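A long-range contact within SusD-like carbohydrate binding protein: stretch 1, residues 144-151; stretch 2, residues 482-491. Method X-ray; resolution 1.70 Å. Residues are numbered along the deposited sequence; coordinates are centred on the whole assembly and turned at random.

Stretch 1, residues 144-151: PDAVCAPI
Stretch 2, residues 482-491: NLYKDHPKLS

No direct hydrogen bond joins these two stretches, which touch across at least 333 positions of sequence; the polar link is a single water. Water 1 accepts from Val-147 N at 3.0 Å and donates to Pro-488 O at 2.6 Å, so it bridges a backbone amide and a backbone carbonyl. The one close direct polar approach, Asp-145 O to His-487 ND1 at 3.1 Å, has the distance of a hydrogen bond but too poor an angle to be one.

The backbones come nearest at Val-147 and His-487, whose CA atoms lie 4.9 Å apart. Farther along, the CA atoms of Pro-150 and Leu-483 are paired at 7.6 Å. Numbering thus rises in one stretch as it falls in the other, an antiparallel sense without sheet pairing. Stretch 1 is extended around Val-147 (phi/psi -60/145), after a bend at Asp-145 (-100/6); Cys-148, at -130/-79, interrupts the extended run before Ala-149 (-166/157) and Pro-150 (-70/147). Stretch 2 opens with a type I turn from Asn-482 to Lys-485, with Leu-483 at -48/-47 and Tyr-484 at -107/21, closed by Lys-485 N donating to Asn-482 O at 3.0 Å. From His-487 (-135/120) through Leu-490 (-61/135) the chain is extended but forms no regular strand.

Val-147 is the centre of the packing, with 106 Å² covered out of 335 Å² buried over both sides. Its CA-to-CB bond points toward stretch 2 and its chi1 is p (68°). The CB atoms of Val-147 and His-487 are 3.8 Å apart, while Val-147 CG2 lies 3.6 Å from His-487 O and Val-147 CG1 lies 3.5 Å from Pro-488 O. These two approaches set methyl groups against carbonyl oxygens and are van der Waals contacts. Val-147 CG2 also meets the edge of the Tyr-484 ring, near its plane, at 4.1 Å from Tyr-484 CD1; chi1 m (-63°) and chi2 -62° place that ring. His-487 likewise points toward stretch 1, with chi1 m (-57°) and chi2 -69°.

Two looser apolar contacts extend the interface. Ala-146 CB lies 4.4 Å from Leu-490 CD2; Leu-490 (chi1 m, chi2 t) starts sideways, but its end comes nearer. Similarly, Leu-483, sideways at CB with chi1 t and chi2 p, brings CD1 to 4.3 Å from Pro-150 CG, on a proline ring with C-gamma endo pucker.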

# COMPACT_ATOMS: atom_id res chain seq x y z
N PRO A 144 -15.84 1.72 16.38
CA PRO A 144 -16.14 0.54 15.57
C PRO A 144 -17.42 0.56 14.76
O PRO A 144 -17.58 -0.25 13.85
CB PRO A 144 -16.20 -0.61 16.60
CG PRO A 144 -16.38 0.03 17.89
CD PRO A 144 -15.81 1.41 17.82
N ASP A 145 -18.35 1.43 15.11
CA ASP A 145 -19.63 1.47 14.44
C ASP A 145 -19.68 2.60 13.41
O ASP A 145 -20.72 2.87 12.84
CB ASP A 145 -20.71 1.64 15.48
CG ASP A 145 -20.81 0.43 16.41
OD1 ASP A 145 -20.59 -0.72 15.94
OD2 ASP A 145 -21.09 0.60 17.61
N ALA A 146 -18.56 3.28 13.18
CA ALA A 146 -18.54 4.38 12.22
C ALA A 146 -18.86 3.93 10.81
O ALA A 146 -18.48 2.83 10.39
CB ALA A 146 -17.10 5.06 12.20
N VAL A 147 -19.45 4.82 10.02
CA VAL A 147 -19.75 4.50 8.65
C VAL A 147 -18.47 4.16 7.87
O VAL A 147 -17.42 4.78 8.09
CB VAL A 147 -20.48 5.66 7.97
CG1 VAL A 147 -19.54 6.88 7.82
CG2 VAL A 147 -21.08 5.21 6.66
N CYS A 148 -18.57 3.22 6.94
CA CYS A 148 -17.45 2.89 6.06
C CYS A 148 -17.91 2.88 4.59
O CYS A 148 -17.72 3.87 3.89
CB CYS A 148 -16.82 1.58 6.49
SG CYS A 148 -15.37 1.12 5.50
N ALA A 149 -18.57 1.80 4.15
CA ALA A 149 -18.89 1.64 2.73
C ALA A 149 -19.92 0.51 2.58
O ALA A 149 -20.02 -0.33 3.45
CB ALA A 149 -17.59 1.32 1.91
N PRO A 150 -20.68 0.52 1.49
CA PRO A 150 -21.66 -0.56 1.25
C PRO A 150 -20.98 -1.87 0.92
O PRO A 150 -19.89 -1.87 0.30
CB PRO A 150 -22.48 -0.05 0.06
CG PRO A 150 -21.89 1.27 -0.35
CD PRO A 150 -20.74 1.61 0.49
N ILE A 151 -21.60 -2.96 1.33
CA ILE A 151 -21.09 -4.31 1.07
C ILE A 151 -22.01 -4.99 0.10
O ILE A 151 -23.20 -5.11 0.37
CB ILE A 151 -21.02 -5.14 2.37
CG1 ILE A 151 -20.00 -4.51 3.31
CG2 ILE A 151 -20.64 -6.60 2.05
CD1 ILE A 151 -19.89 -5.19 4.67
N ASN A 482 -30.02 5.62 0.20
CA ASN A 482 -30.00 5.01 1.53
C ASN A 482 -28.61 4.92 2.19
O ASN A 482 -28.43 4.24 3.22
CB ASN A 482 -30.55 3.60 1.39
CG ASN A 482 -32.00 3.59 0.85
OD1 ASN A 482 -32.27 2.94 -0.15
ND2 ASN A 482 -32.87 4.33 1.48
N LEU A 483 -27.63 5.60 1.58
CA LEU A 483 -26.24 5.44 1.94
C LEU A 483 -25.96 5.52 3.45
O LEU A 483 -25.24 4.69 3.99
CB LEU A 483 -25.42 6.51 1.20
CG LEU A 483 -23.92 6.50 1.34
CD1 LEU A 483 -23.31 5.17 0.90
CD2 LEU A 483 -23.36 7.71 0.54
N TYR A 484 -26.54 6.54 4.11
CA TYR A 484 -26.24 6.84 5.51
C TYR A 484 -27.38 6.44 6.44
O TYR A 484 -27.50 6.97 7.55
CB TYR A 484 -25.94 8.34 5.69
CG TYR A 484 -24.72 8.78 4.93
CD1 TYR A 484 -23.48 8.24 5.23
CD2 TYR A 484 -24.80 9.70 3.88
CE1 TYR A 484 -22.33 8.63 4.52
CE2 TYR A 484 -23.65 10.09 3.15
CZ TYR A 484 -22.44 9.55 3.47
OH TYR A 484 -21.30 9.95 2.77
N LYS A 485 -28.24 5.54 5.97
CA LYS A 485 -29.38 5.14 6.75
C LYS A 485 -29.03 4.45 8.09
O LYS A 485 -29.69 4.73 9.11
CB LYS A 485 -30.27 4.21 5.94
CG LYS A 485 -31.60 3.93 6.58
CD LYS A 485 -32.37 2.87 5.75
CE LYS A 485 -33.71 2.51 6.38
NZ LYS A 485 -34.33 1.31 5.71
N ASP A 486 -28.05 3.56 8.07
CA ASP A 486 -27.71 2.76 9.25
C ASP A 486 -26.59 3.41 10.07
O ASP A 486 -26.56 3.27 11.30
CB ASP A 486 -27.32 1.34 8.85
CG ASP A 486 -28.48 0.55 8.27
OD1 ASP A 486 -29.64 0.87 8.56
OD2 ASP A 486 -28.21 -0.38 7.51
N HIS A 487 -25.66 4.07 9.38
CA HIS A 487 -24.50 4.72 10.02
C HIS A 487 -24.36 6.10 9.41
O HIS A 487 -24.16 6.24 8.21
CB HIS A 487 -23.26 3.88 9.78
CG HIS A 487 -23.41 2.48 10.28
ND1 HIS A 487 -23.48 2.17 11.63
CD2 HIS A 487 -23.58 1.30 9.62
CE1 HIS A 487 -23.68 0.87 11.77
NE2 HIS A 487 -23.75 0.32 10.57
N PRO A 488 -24.43 7.15 10.24
CA PRO A 488 -24.42 8.49 9.67
C PRO A 488 -23.06 8.97 9.15
O PRO A 488 -22.01 8.54 9.62
CB PRO A 488 -24.82 9.37 10.86
CG PRO A 488 -24.31 8.61 12.06
CD PRO A 488 -24.66 7.17 11.70
N LYS A 489 -23.12 9.87 8.19
CA LYS A 489 -21.95 10.52 7.67
C LYS A 489 -21.26 11.22 8.84
O LYS A 489 -21.91 11.79 9.72
CB LYS A 489 -22.37 11.56 6.60
CG LYS A 489 -21.24 12.31 5.95
CD LYS A 489 -21.78 13.16 4.79
CE LYS A 489 -20.70 13.85 4.02
NZ LYS A 489 -21.26 14.54 2.84
N LEU A 490 -19.94 11.18 8.86
CA LEU A 490 -19.19 11.79 9.97
C LEU A 490 -19.48 13.28 10.05
O LEU A 490 -19.49 13.99 9.01
CB LEU A 490 -17.69 11.54 9.82
CG LEU A 490 -17.17 10.12 9.86
CD1 LEU A 490 -15.62 10.16 9.83
CD2 LEU A 490 -17.69 9.33 11.10
N SER A 491 -19.72 13.77 11.28
CA SER A 491 -20.06 15.17 11.52
C SER A 491 -18.90 16.11 11.35
O SER A 491 -19.08 17.32 11.46
CB SER A 491 -20.59 15.35 12.96
OG SER A 491 -21.73 14.52 13.14
O HOH W 1 -20.99 6.95 11.38